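Local coordinates for N-acetyltransferase domain-containing protein (Deinococcus radiodurans, PDB 3S6F) that binds coenzyme A and calcium and probably transfers acetyl groups to an amine of its substrate, at the interface of chains A and B. Residues are numbered along the deposited sequence; one frame, centred on the assembly and turned at random. Chains: chain A/B, Hypothetical acetyltransferase.

The interface of chains A and B. Residues chain A 109-112, 126, 130; chain B 129-131.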
# COMPACT_ATOMS: atom_id res chain seq x y z
N ASP A 109 -3.52 1.97 5.35
CA ASP A 109 -2.43 2.85 5.69
C ASP A 109 -2.12 3.82 4.56
O ASP A 109 -2.34 3.54 3.37
CB ASP A 109 -1.14 2.03 5.97
CG ASP A 109 -1.24 1.10 7.18
OD1 ASP A 109 -2.04 0.12 7.13
OD2 ASP A 109 -0.53 1.32 8.16
N LEU A 110 -1.57 4.98 4.92
CA LEU A 110 -1.11 5.97 3.95
C LEU A 110 -0.01 6.81 4.59
O LEU A 110 0.13 6.82 5.80
CB LEU A 110 -2.27 6.84 3.42
CG LEU A 110 -2.98 7.69 4.47
CD1 LEU A 110 -2.33 9.09 4.63
CD2 LEU A 110 -4.46 7.83 4.09
N SER A 111 0.75 7.46 3.74
CA SER A 111 1.83 8.38 4.15
C SER A 111 1.45 9.82 3.95
O SER A 111 0.79 10.17 2.96
CB SER A 111 3.12 8.11 3.38
OG SER A 111 3.53 6.75 3.55
N CYS A 112 1.89 10.70 4.84
CA CYS A 112 1.66 12.12 4.62
C CYS A 112 2.66 12.99 5.35
O CYS A 112 3.35 12.55 6.27
CB CYS A 112 0.22 12.50 4.98
SG CYS A 112 -0.12 12.56 6.74
N LYS A 126 -5.22 7.15 12.84
CA LYS A 126 -4.22 7.35 13.86
C LYS A 126 -2.85 7.48 13.24
O LYS A 126 -2.69 7.24 12.05
CB LYS A 126 -4.32 6.21 14.89
CG LYS A 126 -5.69 6.17 15.62
CD LYS A 126 -6.11 7.52 16.27
CE LYS A 126 -7.43 7.38 17.07
NZ LYS A 126 -8.35 8.58 16.98
N ALA A 130 5.71 6.50 8.90
CA ALA A 130 5.77 6.02 7.50
C ALA A 130 7.23 5.99 7.09
O ALA A 130 7.91 7.03 7.10
CB ALA A 130 4.99 6.94 6.57
N ASN B 129 4.85 10.67 8.26
CA ASN B 129 3.74 10.22 9.08
C ASN B 129 2.99 9.10 8.37
O ASN B 129 2.62 9.26 7.21
CB ASN B 129 2.76 11.35 9.32
CG ASN B 129 3.41 12.56 9.95
OD1 ASN B 129 3.75 12.53 11.12
ND2 ASN B 129 3.64 13.59 9.17
N ALA B 130 2.71 8.02 9.08
CA ALA B 130 1.78 6.97 8.60
C ALA B 130 0.44 7.23 9.28
O ALA B 130 0.35 7.19 10.51
CB ALA B 130 2.28 5.57 8.94
N MSE B 131 -0.59 7.49 8.49
CA MSE B 131 -1.94 7.58 9.02
C MSE B 131 -2.60 6.24 8.73
O MSE B 131 -2.48 5.70 7.63
CB MSE B 131 -2.72 8.70 8.35
CG MSE B 131 -2.01 10.05 8.38
SE MSE B 131 -1.51 10.67 10.17
CE MSE B 131 -3.26 10.55 11.05
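Antiparallel pairing of A:Leu110 with B:Met131, A:Ser111 with B:Ala130 and A:Cys112 with B:Asn129 shows how two subunits can share a sheet across their interface. Strand 126-134 of chain B pairs with strand 107-112 of chain A, and the two-fold axis repeats the pairing with the chains swapped, an apparent strand exchange as in some GNAT-fold dimers; whether this dimer forms in solution the structure alone does not show.

Main-chain hydrogen bonds set the register. A:Leu110 and B:Met131 bond in both directions, A:Leu110 N to B:Met131 O at 2.9 Å and B:Met131 N to A:Leu110 O at the same length. Two residues along, A:Cys112 N donates to B:Asn129 O (2.9 Å), and B:Asn129 N returns a bond to A:Cys112 O (3.1 Å).

A side-chain amide reinforces this end of the pairing. With chi1 at -56°, the B:Asn129 amide carbon lies beside its own backbone N, and ND2 reaches the same A:Cys112 O at 3.1 Å, approaching from above the carbonyl plane, 40° out of it. That oxygen is thus gripped by two donors of one residue. A leucine here would keep the backbone bonds but would probably leave A:Cys112 O without its second donor.

Apolar contacts of A:Leu110, A:Cys112 and B:Met131 cover one face of the pairing. The selenomethionine B:Met131, bent at chi2 and chi3, crosses A:Leu110 obliquely, its CB 3.8 Å from the A:Leu110 methyl CD1. Its terminal methyl turns toward the backbone carbonyl of A:Lys126, a poorly ordered residue, so this approach carries little weight. The A:Cys112 thiol, held between backbone N and carbonyl carbon (chi1 74°), points toward chain B, where SG rests 3.5 Å from B:Met131 CG. On the opposite face, near the two-fold axis, A:Ala130 CA lies 3.8 Å from B:Ala130 CB.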